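Local coordinates for lectin (Polyandrocarpa misakiensis, PDB 1BYF), which binds galactose as a calcium-dependent, homodimeric C-type lectin and serves in the tunicate's defence against microorganisms, at residues Y3-S8 with S30-D35; T19-R24 with V117-E122; Y53-D58 with V97-K102. All coordinates share one frame; numbering follows the deposited sequence.

Interaction 1: residues Y3-S8 with S30-D35; sequences YEILFS and SSAMRD. With ZN (zinc ion), chain I.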
ATOM      1  N   TYR A   3       1.257   3.904  10.271  1.00 21.69           N
ATOM      2  CA  TYR A   3       0.652   4.725   9.244  1.00 21.09           C
ATOM      3  C   TYR A   3      -0.475   4.047   8.476  1.00 20.81           C
ATOM      4  O   TYR A   3      -0.808   2.873   8.512  1.00 20.62           O
ATOM      5  CB  TYR A   3       1.687   5.038   8.140  1.00 20.97           C
ATOM      6  CG  TYR A   3       2.930   5.773   8.559  1.00 20.75           C
ATOM      7  CD1 TYR A   3       4.036   5.041   8.973  1.00 20.87           C
ATOM      8  CD2 TYR A   3       3.022   7.157   8.528  1.00 20.74           C
ATOM      9  CE1 TYR A   3       5.205   5.671   9.369  1.00 21.10           C
ATOM     10  CE2 TYR A   3       4.184   7.788   8.927  1.00 21.02           C
ATOM     11  CZ  TYR A   3       5.268   7.049   9.335  1.00 21.05           C
ATOM     12  OH  TYR A   3       6.402   7.733   9.714  1.00 21.82           O
ATOM     13  N   GLU A   4      -1.046   4.865   7.609  1.00 20.37           N
ATOM     14  CA  GLU A   4      -1.977   4.540   6.565  1.00 19.77           C
ATOM     15  C   GLU A   4      -1.189   4.860   5.271  1.00 19.28           C
ATOM     16  O   GLU A   4      -0.674   5.973   5.184  1.00 19.43           O
ATOM     17  CB  GLU A   4      -3.248   5.355   6.535  1.00 20.72           C
ATOM     18  CG  GLU A   4      -4.387   4.869   7.402  1.00 21.85           C
ATOM     19  CD  GLU A   4      -5.548   5.839   7.400  1.00 23.24           C
ATOM     20  OE1 GLU A   4      -5.543   6.788   6.583  1.00 23.51           O
ATOM     21  OE2 GLU A   4      -6.515   5.711   8.175  1.00 24.38           O
ATOM     22  N   ILE A   5      -1.065   3.885   4.397  1.00 17.39           N
ATOM     23  CA  ILE A   5      -0.320   4.098   3.155  1.00 16.48           C
ATOM     24  C   ILE A   5      -1.233   3.794   1.967  1.00 16.26           C
ATOM     25  O   ILE A   5      -1.831   2.725   1.896  1.00 15.26           O
ATOM     26  CB  ILE A   5       0.933   3.218   3.082  1.00 16.23           C
ATOM     27  CG1 ILE A   5       1.857   3.482   4.273  1.00 16.55           C
ATOM     28  CG2 ILE A   5       1.670   3.417   1.763  1.00 15.69           C
ATOM     29  CD1 ILE A   5       2.447   4.877   4.344  1.00 16.14           C
ATOM     30  N   LEU A   6      -1.342   4.759   1.069  1.00 15.44           N
ATOM     31  CA  LEU A   6      -2.187   4.600  -0.110  1.00 15.64           C
ATOM     32  C   LEU A   6      -1.309   4.602  -1.361  1.00 15.59           C
ATOM     33  O   LEU A   6      -0.491   5.499  -1.513  1.00 15.33           O
ATOM     34  CB  LEU A   6      -3.205   5.739  -0.154  1.00 16.49           C
ATOM     35  CG  LEU A   6      -3.995   5.933  -1.452  1.00 17.49           C
ATOM     36  CD1 LEU A   6      -4.825   4.712  -1.804  1.00 17.54           C
ATOM     37  CD2 LEU A   6      -4.924   7.138  -1.334  1.00 18.60           C
ATOM     38  N   PHE A   7      -1.436   3.602  -2.206  1.00 15.68           N
ATOM     39  CA  PHE A   7      -0.695   3.514  -3.458  1.00 15.95           C
ATOM     40  C   PHE A   7      -1.715   3.689  -4.587  1.00 16.54           C
ATOM     41  O   PHE A   7      -2.761   3.030  -4.520  1.00 17.17           O
ATOM     42  CB  PHE A   7      -0.015   2.167  -3.649  1.00 15.38           C
ATOM     43  CG  PHE A   7       1.055   1.796  -2.669  1.00 14.83           C
ATOM     44  CD1 PHE A   7       0.743   1.142  -1.489  1.00 14.80           C
ATOM     45  CD2 PHE A   7       2.385   2.076  -2.944  1.00 14.70           C
ATOM     46  CE1 PHE A   7       1.737   0.790  -0.596  1.00 14.53           C
ATOM     47  CE2 PHE A   7       3.384   1.724  -2.057  1.00 14.35           C
ATOM     48  CZ  PHE A   7       3.063   1.083  -0.881  1.00 14.60           C
ATOM     49  N   SER A   8      -1.424   4.504  -5.579  1.00 16.95           N
ATOM     50  CA  SER A   8      -2.367   4.676  -6.680  1.00 17.52           C
ATOM     51  C   SER A   8      -1.699   4.508  -8.040  1.00 17.75           C
ATOM     52  O   SER A   8      -0.623   5.048  -8.295  1.00 17.81           O
ATOM     53  CB  SER A   8      -3.092   6.021  -6.600  1.00 17.87           C
ATOM     54  OG  SER A   8      -3.883   6.189  -7.774  1.00 18.43           O
ATOM     55  N   SER A  30       6.316  10.720   3.054  1.00 17.92           N
ATOM     56  CA  SER A  30       7.511  11.410   3.528  1.00 17.98           C
ATOM     57  C   SER A  30       8.057  10.777   4.795  1.00 17.38           C
ATOM     58  O   SER A  30       9.050  10.052   4.719  1.00 17.44           O
ATOM     59  CB  SER A  30       7.223  12.897   3.745  1.00 18.64           C
ATOM     60  OG  SER A  30       6.180  13.077   4.682  1.00 20.81           O
ATOM     61  N   SER A  31       7.453  11.026   5.954  1.00 17.37           N
ATOM     62  CA  SER A  31       7.981  10.431   7.183  1.00 17.39           C
ATOM     63  C   SER A  31       8.007   8.916   7.088  1.00 17.12           C
ATOM     64  O   SER A  31       8.928   8.303   7.636  1.00 16.40           O
ATOM     65  CB  SER A  31       7.213  10.883   8.421  1.00 18.60           C
ATOM     66  OG  SER A  31       6.029  10.135   8.585  1.00 20.42           O
ATOM     67  N   ALA A  32       7.065   8.298   6.371  1.00 17.17           N
ATOM     68  CA  ALA A  32       7.097   6.831   6.285  1.00 16.78           C
ATOM     69  C   ALA A  32       8.342   6.362   5.547  1.00 16.62           C
ATOM     70  O   ALA A  32       8.818   5.243   5.778  1.00 16.30           O
ATOM     71  CB  ALA A  32       5.814   6.270   5.684  1.00 16.51           C
ATOM     72  N   MET A  33       8.906   7.197   4.677  1.00 15.92           N
ATOM     73  CA  MET A  33      10.122   6.807   3.965  1.00 15.70           C
ATOM     74  C   MET A  33      11.350   6.821   4.875  1.00 16.00           C
ATOM     75  O   MET A  33      12.373   6.226   4.541  1.00 15.84           O
ATOM     76  CB  MET A  33      10.362   7.707   2.755  1.00 15.39           C
ATOM     77  CG  MET A  33       9.279   7.614   1.690  1.00 15.80           C
ATOM     78  SD  MET A  33       9.157   6.002   0.923  1.00 14.37           S
ATOM     79  CE  MET A  33      10.589   5.939  -0.140  1.00 15.13           C
ATOM     80  N   ARG A  34      11.250   7.484   6.013  1.00 17.01           N
ATOM     81  CA  ARG A  34      12.360   7.563   6.964  1.00 18.80           C
ATOM     82  C   ARG A  34      12.220   6.515   8.061  1.00 19.84           C
ATOM     83  O   ARG A  34      13.028   6.418   8.984  1.00 20.24           O
ATOM     84  CB  ARG A  34      12.425   8.971   7.562  1.00 19.25           C
ATOM     85  CG  ARG A  34      12.531  10.076   6.515  1.00 19.63           C
ATOM     86  CD  ARG A  34      12.930  11.401   7.154  1.00 20.53           C
ATOM     87  NE  ARG A  34      11.933  11.897   8.095  1.00 20.57           N
ATOM     88  CZ  ARG A  34      10.847  12.597   7.844  1.00 21.32           C
ATOM     89  NH1 ARG A  34      10.504  12.959   6.613  1.00 21.89           N
ATOM     90  NH2 ARG A  34      10.052  12.957   8.853  1.00 21.67           N
ATOM     91  N   ASP A  35      11.183   5.695   7.956  1.00 21.25           N
ATOM     92  CA  ASP A  35      10.885   4.633   8.924  1.00 21.98           C
ATOM     93  C   ASP A  35      11.404   3.312   8.381  1.00 23.26           C
ATOM     94  O   ASP A  35      10.968   2.841   7.330  1.00 23.55           O
ATOM     95  CB  ASP A  35       9.380   4.638   9.152  1.00 21.90           C
ATOM     96  CG  ASP A  35       8.790   3.625  10.096  1.00 21.26           C
ATOM     97  OD1 ASP A  35       9.087   2.419   9.969  1.00 21.91           O
ATOM     98  OD2 ASP A  35       7.990   4.023  10.973  1.00 20.20           O
TER
HETATM   99 ZN    ZN I 304       7.259   2.712  12.400  1.00 30.25          ZN
HETATM  100  O   HOH W   1       9.592   8.302  10.291  1.00 26.79           O
HETATM  101  O   HOH W   2       7.350   0.776  11.484  1.00 40.73           O
HETATM  102  O   HOH W   3       9.103   2.266  13.506  1.00 29.18           O
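Tyr3 and Ala32 mark the closest backbone approach, 7.4 Å between their CA atoms, where strand 3-8 passes the turn that leads into helix 36-49. In this C-type lectin domain the contact ties the N-terminal strand of the sheet to the start of that helix. It is made mostly by one tyrosine ring. CG of Tyr3 lies anti to the carbonyl carbon (chi1 -60°), which sets it beside the backbone N. The ring spans the distance from the strand to the turn. Ala32 CB sits over the centre of one ring face, 3.7 Å from the centroid, in a CH-pi contact. Ile5 adds its CD1 methyl against the same CB at 3.9 Å. The phenol oxygen lies 2.7 Å from Ser31 OG, a hydrogen-bonding distance, though the proton of Tyr3 OH has another acceptor within reach. Ser31 OG also bonds to Glu120 of strand 115-122, and the same carboxylate takes the backbone N-H groups of Ser30 and Ala32, so it grips three successive residues of the turn. A water donates to Ser31 O and also lies within hydrogen-bonding reach of Tyr3 OH. Outside the contact, strand 3-8 pairs with the equivalent strand of the second subunit, so the sheet continues through the dimer. Asp35 meets the ring tip to tip, its carboxylate plane turned 70° from it. Its OD1 caps helix 36-49 at Met38 N. Its OD2 lies in the ring plane, 3.6 Å from Tyr3 CE1, and binds a zinc ion at 2.1 Å.

Interaction 2: residues T19-R24 with V117-E122; sequences TYCQSR and VICEKE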
ATOM      1  N   THR A  19      -1.741  17.509  -4.064  1.00 23.82           N
ATOM      2  CA  THR A  19      -3.157  17.828  -3.948  1.00 24.79           C
ATOM      3  C   THR A  19      -4.006  16.565  -3.852  1.00 24.79           C
ATOM      4  O   THR A  19      -4.993  16.502  -3.120  1.00 24.59           O
ATOM      5  CB  THR A  19      -3.596  18.613  -5.208  1.00 25.41           C
ATOM      6  OG1 THR A  19      -2.816  19.815  -5.288  1.00 26.80           O
ATOM      7  CG2 THR A  19      -5.070  18.967  -5.152  1.00 26.10           C
ATOM      8  N   TYR A  20      -3.629  15.560  -4.633  1.00 24.50           N
ATOM      9  CA  TYR A  20      -4.320  14.274  -4.646  1.00 24.52           C
ATOM     10  C   TYR A  20      -4.347  13.689  -3.237  1.00 23.76           C
ATOM     11  O   TYR A  20      -5.389  13.260  -2.743  1.00 23.13           O
ATOM     12  CB  TYR A  20      -3.600  13.331  -5.616  1.00 25.68           C
ATOM     13  CG  TYR A  20      -4.136  11.918  -5.669  1.00 26.67           C
ATOM     14  CD1 TYR A  20      -3.751  10.982  -4.719  1.00 26.96           C
ATOM     15  CD2 TYR A  20      -5.022  11.518  -6.662  1.00 27.10           C
ATOM     16  CE1 TYR A  20      -4.234   9.690  -4.750  1.00 27.62           C
ATOM     17  CE2 TYR A  20      -5.504  10.223  -6.712  1.00 27.97           C
ATOM     18  CZ  TYR A  20      -5.107   9.319  -5.751  1.00 28.20           C
ATOM     19  OH  TYR A  20      -5.580   8.026  -5.743  1.00 29.53           O
ATOM     20  N   CYS A  21      -3.182  13.663  -2.591  1.00 23.41           N
ATOM     21  CA  CYS A  21      -3.080  13.117  -1.242  1.00 23.19           C
ATOM     22  C   CYS A  21      -3.820  13.998  -0.237  1.00 25.35           C
ATOM     23  O   CYS A  21      -4.550  13.521   0.631  1.00 24.41           O
ATOM     24  CB  CYS A  21      -1.629  12.926  -0.812  1.00 21.00           C
ATOM     25  SG  CYS A  21      -0.667  11.723  -1.762  1.00 18.15           S
ATOM     26  N   GLN A  22      -3.625  15.308  -0.357  1.00 28.55           N
ATOM     27  CA  GLN A  22      -4.247  16.269   0.547  1.00 31.29           C
ATOM     28  C   GLN A  22      -5.766  16.172   0.544  1.00 31.96           C
ATOM     29  O   GLN A  22      -6.393  16.265   1.601  1.00 32.45           O
ATOM     30  CB  GLN A  22      -3.821  17.698   0.194  1.00 33.11           C
ATOM     31  CG  GLN A  22      -2.375  18.024   0.512  1.00 36.06           C
ATOM     32  CD  GLN A  22      -2.068  18.050   1.995  1.00 37.64           C
ATOM     33  OE1 GLN A  22      -2.338  19.033   2.692  1.00 38.92           O
ATOM     34  NE2 GLN A  22      -1.488  16.961   2.489  1.00 38.15           N
ATOM     35  N   SER A  23      -6.356  15.997  -0.632  1.00 32.48           N
ATOM     36  CA  SER A  23      -7.802  15.904  -0.762  1.00 33.31           C
ATOM     37  C   SER A  23      -8.345  14.666  -0.054  1.00 33.58           C
ATOM     38  O   SER A  23      -9.542  14.560   0.205  1.00 33.25           O
ATOM     39  CB  SER A  23      -8.191  15.841  -2.242  1.00 33.70           C
ATOM     40  OG  SER A  23      -7.682  14.643  -2.816  1.00 34.37           O
ATOM     41  N   ARG A  24      -7.461  13.718   0.235  1.00 33.07           N
ATOM     42  CA  ARG A  24      -7.836  12.484   0.904  1.00 32.99           C
ATOM     43  C   ARG A  24      -7.512  12.510   2.393  1.00 31.94           C
ATOM     44  O   ARG A  24      -7.635  11.477   3.052  1.00 32.53           O
ATOM     45  CB  ARG A  24      -7.092  11.314   0.263  1.00 34.19           C
ATOM     46  CG  ARG A  24      -7.922  10.376  -0.584  1.00 35.78           C
ATOM     47  CD  ARG A  24      -7.008   9.696  -1.613  1.00 37.01           C
ATOM     48  NE  ARG A  24      -7.039  10.511  -2.815  1.00 38.47           N
ATOM     49  CZ  ARG A  24      -7.744  10.256  -3.905  1.00 39.19           C
ATOM     50  NH1 ARG A  24      -8.474   9.161  -4.031  1.00 39.74           N
ATOM     51  NH2 ARG A  24      -7.692  11.128  -4.907  1.00 39.66           N
ATOM     52  N   VAL A 117       1.397   7.634  -7.497  1.00 15.21           N
ATOM     53  CA  VAL A 117       1.352   8.355  -6.235  1.00 14.60           C
ATOM     54  C   VAL A 117       1.278   7.452  -5.012  1.00 14.29           C
ATOM     55  O   VAL A 117       0.606   6.424  -4.999  1.00 13.37           O
ATOM     56  CB  VAL A 117       0.117   9.287  -6.243  1.00 14.58           C
ATOM     57  CG1 VAL A 117       0.071  10.153  -4.984  1.00 14.30           C
ATOM     58  CG2 VAL A 117       0.123  10.180  -7.487  1.00 15.01           C
ATOM     59  N   ILE A 118       1.967   7.886  -3.968  1.00 13.75           N
ATOM     60  CA  ILE A 118       1.997   7.227  -2.679  1.00 14.32           C
ATOM     61  C   ILE A 118       1.686   8.272  -1.605  1.00 14.91           C
ATOM     62  O   ILE A 118       2.401   9.270  -1.505  1.00 14.17           O
ATOM     63  CB  ILE A 118       3.356   6.594  -2.335  1.00 14.24           C
ATOM     64  CG1 ILE A 118       3.791   5.669  -3.474  1.00 13.87           C
ATOM     65  CG2 ILE A 118       3.273   5.830  -1.017  1.00 13.94           C
ATOM     66  CD1 ILE A 118       5.194   5.121  -3.300  1.00 14.44           C
ATOM     67  N   CYS A 119       0.621   8.028  -0.851  1.00 15.11           N
ATOM     68  CA  CYS A 119       0.241   8.929   0.220  1.00 15.81           C
ATOM     69  C   CYS A 119       0.382   8.227   1.574  1.00 16.74           C
ATOM     70  O   CYS A 119       0.319   6.998   1.652  1.00 15.58           O
ATOM     71  CB  CYS A 119      -1.206   9.399   0.102  1.00 16.44           C
ATOM     72  SG  CYS A 119      -1.691   9.975  -1.530  1.00 16.84           S
ATOM     73  N   GLU A 120       0.557   9.048   2.607  1.00 16.98           N
ATOM     74  CA  GLU A 120       0.682   8.559   3.966  1.00 17.76           C
ATOM     75  C   GLU A 120      -0.198   9.364   4.928  1.00 19.48           C
ATOM     76  O   GLU A 120      -0.601  10.496   4.673  1.00 18.40           O
ATOM     77  CB  GLU A 120       2.125   8.628   4.479  1.00 18.06           C
ATOM     78  CG  GLU A 120       2.648  10.022   4.791  1.00 17.97           C
ATOM     79  CD  GLU A 120       3.976  10.060   5.511  1.00 17.99           C
ATOM     80  OE1 GLU A 120       4.950   9.405   5.082  1.00 16.82           O
ATOM     81  OE2 GLU A 120       4.085  10.777   6.543  1.00 18.61           O
ATOM     82  N   LYS A 121      -0.443   8.747   6.077  1.00 21.06           N
ATOM     83  CA  LYS A 121      -1.150   9.387   7.173  1.00 23.38           C
ATOM     84  C   LYS A 121      -0.703   8.696   8.465  1.00 24.43           C
ATOM     85  O   LYS A 121      -0.958   7.510   8.680  1.00 23.92           O
ATOM     86  CB  LYS A 121      -2.664   9.413   7.043  1.00 24.50           C
ATOM     87  CG  LYS A 121      -3.332  10.134   8.207  1.00 26.59           C
ATOM     88  CD  LYS A 121      -4.847  10.069   8.086  1.00 27.73           C
ATOM     89  CE  LYS A 121      -5.505  10.345   9.432  1.00 29.01           C
ATOM     90  NZ  LYS A 121      -4.999  11.630   9.999  1.00 30.03           N
ATOM     91  N   GLU A 122       0.048   9.452   9.261  1.00 25.67           N
ATOM     92  CA  GLU A 122       0.529   8.927  10.533  1.00 27.85           C
ATOM     93  C   GLU A 122      -0.678   8.609  11.411  1.00 27.70           C
ATOM     94  O   GLU A 122      -1.668   9.339  11.395  1.00 27.52           O
ATOM     95  CB  GLU A 122       1.465   9.914  11.230  1.00 30.04           C
ATOM     96  CG  GLU A 122       1.599   9.666  12.724  1.00 32.49           C
ATOM     97  CD  GLU A 122       3.012   9.734  13.253  1.00 33.73           C
ATOM     98  OE1 GLU A 122       3.892  10.324  12.588  1.00 34.92           O
ATOM     99  OE2 GLU A 122       3.257   9.181  14.349  1.00 34.16           O
TER
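Cys21 and Cys119 are joined by a disulfide, SG to SG 2.0 Å, that links helix 14-22 to strand 115-122. The S-S torsion is -79°. Both sulfurs lie anti to their own carbonyl carbons, and the two CA atoms are 5.5 Å apart. Around the bridge the packing is apolar. Val117 CG1 lies 3.7 Å from Cys21 SG. The same methyl touches Tyr20 CD1 at 3.9 Å, the two side chains crossing obliquely. Cys119 SG lies in the plane of the Tyr20 ring, at its edge, in a sulfur-aromatic contact 5.2 Å from the centroid.

A second layer, from the same segment as the tyrosine, packs on its ring and binds its carbonyl. Arg24 NH2 lies 3.0 Å above one face of the Tyr20 ring, toward its rim. Arg24 NE donates to Tyr20 O at 3.2 Å in a nearly straight bond (175°). Ser23 OG donates to the same oxygen from the opposite face of its plane. One carbonyl near the end of the helix therefore receives two side-chain donors.

Further out, Glu4 of the second subunit bonds to Tyr20 OH and forms a salt bridge with Arg24 NH1, so the dimer interface adjoins this cluster. Met12 and Leu28 pack on Val117. A disulfide between the first helix and the last strand is the hallmark long-range bridge of the C-type lectin fold.

Interaction 3: residues Y53-D58 with V97-K102; sequences YWVGAD and VQIWSK. With ACT (acetate ion), chain F.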
ATOM      1  N   TYR A  53       7.196   6.282  -8.941  1.00 13.16           N
ATOM      2  CA  TYR A  53       6.251   6.850  -8.005  1.00 13.07           C
ATOM      3  C   TYR A  53       6.758   8.171  -7.419  1.00 13.13           C
ATOM      4  O   TYR A  53       7.938   8.251  -7.082  1.00 12.55           O
ATOM      5  CB  TYR A  53       6.081   5.937  -6.774  1.00 13.66           C
ATOM      6  CG  TYR A  53       5.272   4.699  -7.078  1.00 13.42           C
ATOM      7  CD1 TYR A  53       5.840   3.613  -7.720  1.00 13.41           C
ATOM      8  CD2 TYR A  53       3.935   4.639  -6.714  1.00 14.04           C
ATOM      9  CE1 TYR A  53       5.092   2.482  -7.997  1.00 13.85           C
ATOM     10  CE2 TYR A  53       3.176   3.511  -6.983  1.00 14.20           C
ATOM     11  CZ  TYR A  53       3.765   2.444  -7.628  1.00 14.47           C
ATOM     12  OH  TYR A  53       3.014   1.320  -7.898  1.00 14.65           O
ATOM     13  N   TRP A  54       5.862   9.129  -7.227  1.00 13.13           N
ATOM     14  CA  TRP A  54       6.281  10.368  -6.580  1.00 13.48           C
ATOM     15  C   TRP A  54       6.417  10.106  -5.079  1.00 14.07           C
ATOM     16  O   TRP A  54       5.711   9.254  -4.535  1.00 14.45           O
ATOM     17  CB  TRP A  54       5.251  11.472  -6.751  1.00 13.81           C
ATOM     18  CG  TRP A  54       5.208  12.120  -8.097  1.00 14.61           C
ATOM     19  CD1 TRP A  54       4.157  12.169  -8.962  1.00 14.28           C
ATOM     20  CD2 TRP A  54       6.291  12.834  -8.719  1.00 14.81           C
ATOM     21  NE1 TRP A  54       4.526  12.866 -10.091  1.00 14.72           N
ATOM     22  CE2 TRP A  54       5.823  13.282  -9.967  1.00 15.10           C
ATOM     23  CE3 TRP A  54       7.603  13.124  -8.341  1.00 14.98           C
ATOM     24  CZ2 TRP A  54       6.625  14.015 -10.844  1.00 15.67           C
ATOM     25  CZ3 TRP A  54       8.402  13.852  -9.215  1.00 15.58           C
ATOM     26  CH2 TRP A  54       7.908  14.292 -10.451  1.00 15.50           C
ATOM     27  N   VAL A  55       7.309  10.828  -4.429  1.00 14.10           N
ATOM     28  CA  VAL A  55       7.460  10.808  -2.980  1.00 14.24           C
ATOM     29  C   VAL A  55       7.447  12.290  -2.559  1.00 14.80           C
ATOM     30  O   VAL A  55       7.606  13.175  -3.410  1.00 14.06           O
ATOM     31  CB  VAL A  55       8.664  10.083  -2.387  1.00 15.26           C
ATOM     32  CG1 VAL A  55       8.662   8.605  -2.778  1.00 15.09           C
ATOM     33  CG2 VAL A  55       9.995  10.725  -2.769  1.00 15.17           C
ATOM     34  N   GLY A  56       7.215  12.560  -1.285  1.00 14.94           N
ATOM     35  CA  GLY A  56       7.098  13.914  -0.799  1.00 15.07           C
ATOM     36  C   GLY A  56       8.392  14.636  -0.491  1.00 15.56           C
ATOM     37  O   GLY A  56       8.588  15.036   0.662  1.00 15.87           O
ATOM     38  N   ALA A  57       9.256  14.826  -1.481  1.00 15.35           N
ATOM     39  CA  ALA A  57      10.503  15.558  -1.257  1.00 15.06           C
ATOM     40  C   ALA A  57      10.816  16.393  -2.492  1.00 15.37           C
ATOM     41  O   ALA A  57      10.480  16.008  -3.616  1.00 14.00           O
ATOM     42  CB  ALA A  57      11.637  14.624  -0.890  1.00 15.08           C
ATOM     43  N   ASP A  58      11.428  17.557  -2.265  1.00 16.11           N
ATOM     44  CA  ASP A  58      11.770  18.452  -3.373  1.00 16.58           C
ATOM     45  C   ASP A  58      12.767  19.513  -2.920  1.00 17.41           C
ATOM     46  O   ASP A  58      13.086  19.578  -1.729  1.00 17.08           O
ATOM     47  CB  ASP A  58      10.488  19.091  -3.909  1.00 18.07           C
ATOM     48  CG  ASP A  58       9.782  19.946  -2.873  1.00 19.82           C
ATOM     49  OD1 ASP A  58      10.335  21.006  -2.501  1.00 21.18           O
ATOM     50  OD2 ASP A  58       8.681  19.585  -2.410  1.00 20.04           O
ATOM     51  N   VAL A  97      11.354  14.644  -6.126  1.00 15.41           N
ATOM     52  CA  VAL A  97      11.907  13.310  -5.910  1.00 14.85           C
ATOM     53  C   VAL A  97      10.883  12.214  -6.168  1.00 14.48           C
ATOM     54  O   VAL A  97       9.710  12.293  -5.811  1.00 13.45           O
ATOM     55  CB  VAL A  97      12.493  13.168  -4.492  1.00 15.57           C
ATOM     56  CG1 VAL A  97      13.168  11.813  -4.290  1.00 15.24           C
ATOM     57  CG2 VAL A  97      13.498  14.284  -4.217  1.00 15.08           C
ATOM     58  N   GLN A  98      11.368  11.169  -6.828  1.00 14.48           N
ATOM     59  CA  GLN A  98      10.558  10.010  -7.136  1.00 14.76           C
ATOM     60  C   GLN A  98      11.289   8.736  -6.711  1.00 14.86           C
ATOM     61  O   GLN A  98      12.488   8.730  -6.446  1.00 14.82           O
ATOM     62  CB  GLN A  98      10.327   9.859  -8.652  1.00 15.11           C
ATOM     63  CG  GLN A  98      11.664   9.707  -9.389  1.00 15.71           C
ATOM     64  CD  GLN A  98      11.539   9.053 -10.745  1.00 15.59           C
ATOM     65  OE1 GLN A  98      10.468   8.584 -11.137  1.00 16.07           O
ATOM     66  NE2 GLN A  98      12.638   8.990 -11.487  1.00 14.74           N
ATOM     67  N   ILE A  99      10.510   7.664  -6.730  1.00 14.33           N
ATOM     68  CA  ILE A  99      11.059   6.324  -6.576  1.00 14.18           C
ATOM     69  C   ILE A  99      11.213   5.908  -8.051  1.00 14.02           C
ATOM     70  O   ILE A  99      10.205   5.747  -8.724  1.00 13.87           O
ATOM     71  CB  ILE A  99      10.159   5.340  -5.825  1.00 13.93           C
ATOM     72  CG1 ILE A  99      10.122   5.653  -4.332  1.00 13.43           C
ATOM     73  CG2 ILE A  99      10.666   3.917  -6.051  1.00 13.61           C
ATOM     74  CD1 ILE A  99       9.009   4.975  -3.567  1.00 13.12           C
ATOM     75  N   TRP A 100      12.448   5.862  -8.509  1.00 14.34           N
ATOM     76  CA  TRP A 100      12.762   5.553  -9.901  1.00 15.05           C
ATOM     77  C   TRP A 100      12.774   4.058 -10.180  1.00 15.32           C
ATOM     78  O   TRP A 100      13.518   3.319  -9.527  1.00 14.74           O
ATOM     79  CB  TRP A 100      14.129   6.173 -10.194  1.00 15.70           C
ATOM     80  CG  TRP A 100      14.626   6.083 -11.598  1.00 16.47           C
ATOM     81  CD1 TRP A 100      13.915   5.834 -12.736  1.00 16.72           C
ATOM     82  CD2 TRP A 100      15.984   6.306 -12.018  1.00 17.09           C
ATOM     83  NE1 TRP A 100      14.743   5.863 -13.832  1.00 17.08           N
ATOM     84  CE2 TRP A 100      16.018   6.151 -13.416  1.00 17.34           C
ATOM     85  CE3 TRP A 100      17.170   6.604 -11.342  1.00 17.62           C
ATOM     86  CZ2 TRP A 100      17.191   6.286 -14.156  1.00 18.06           C
ATOM     87  CZ3 TRP A 100      18.333   6.737 -12.084  1.00 18.84           C
ATOM     88  CH2 TRP A 100      18.340   6.583 -13.478  1.00 18.39           C
ATOM     89  N   SER A 101      12.000   3.619 -11.168  1.00 15.43           N
ATOM     90  CA  SER A 101      11.879   2.202 -11.471  1.00 16.52           C
ATOM     91  C   SER A 101      13.189   1.526 -11.832  1.00 16.93           C
ATOM     92  O   SER A 101      13.324   0.312 -11.628  1.00 16.52           O
ATOM     93  CB  SER A 101      10.843   1.952 -12.578  1.00 17.21           C
ATOM     94  OG  SER A 101      11.270   2.525 -13.800  1.00 17.37           O
ATOM     95  N   LYS A 102      14.170   2.267 -12.343  1.00 18.60           N
ATOM     96  CA  LYS A 102      15.447   1.657 -12.699  1.00 19.65           C
ATOM     97  C   LYS A 102      16.110   0.951 -11.525  1.00 19.44           C
ATOM     98  O   LYS A 102      16.649  -0.150 -11.673  1.00 19.58           O
ATOM     99  CB  LYS A 102      16.419   2.699 -13.278  1.00 20.91           C
ATOM    100  CG  LYS A 102      17.754   2.084 -13.698  1.00 22.06           C
ATOM    101  CD  LYS A 102      18.558   3.065 -14.543  1.00 23.50           C
ATOM    102  CE  LYS A 102      19.942   2.519 -14.858  1.00 24.30           C
ATOM    103  NZ  LYS A 102      20.666   3.398 -15.816  1.00 24.72           N
TER
HETATM  104  C   ACT F 126      13.123   8.380 -15.274  1.00 25.94           C
HETATM  105  O   ACT F 126      12.125   8.297 -14.523  1.00 25.22           O
HETATM  106  OXT ACT F 126      13.087   7.902 -16.436  1.00 26.11           O
HETATM  107  CH3 ACT F 126      14.180   9.451 -14.975  1.00 25.07           C
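Tyr53 and Ile99 form an antiparallel hydrogen-bonded pair between strands 53-55 and 97-100. Ile99 N donates to Tyr53 O at 2.7 Å, and Tyr53 N returns a bond to Ile99 O. Next along, Val55 N bonds to Val97 O at 3.1 Å. Past the inverse gamma turn at Gly56, Val97 N finds Ala57 O at 3.0 Å, a more bent bond (139°). Val97 therefore spends its N-H and its carbonyl on either side of the corner. Trp54 CE3 also meets Val97 O in the plane of the indole, at 3.4 Å, while Trp54 NE1 is satisfied by Met12 O. Apolar groups pack alongside: the Val55 CG1 methyl meets the Ile99 CG1 methylene at 3.6 Å, and Ala57 CB meets Val97 CG2. Gln98 carries the contact outward. Its chain is extended beyond CG. NE2 donates to Asp107 OD2 and, at 3.2 Å, to an oxygen of an acetate ion, which is probably from the crystallisation liquor. OE1 accepts a weak hydrogen bond from Arg115 NE. Asp107 is a ligand of the carbohydrate-binding calcium. Gln98 is thus a second-shell residue that probably helps position this carboxylate, on a strand that shares four backbone bonds with 53-58.

How the interactions relate
All three contacts reach the same mixed sheet of the C-type lectin domain. Interactions 1 and 2 have centres about 9 Å apart and use neighbouring strands, 3-8 and 115-122. Their segments alternate along the chain, and both touch the second subunit. The centre of interaction 3 is about 12 Å from that of interaction 1 and about 14 Å from that of interaction 2. Interaction 1 closes before interaction 3 opens, and interaction 3 is nested inside the long loop that the Cys21-Cys119 disulfide closes. Strand 53-55 runs beside strand 115-122, where Ile118 packs on Tyr53 and Ile99. Met33 similarly meets Ile99 and Val55. These contacts link the dimer-facing side of the sheet to strand 96-100, whose Gln98 lies beside a calcium ligand.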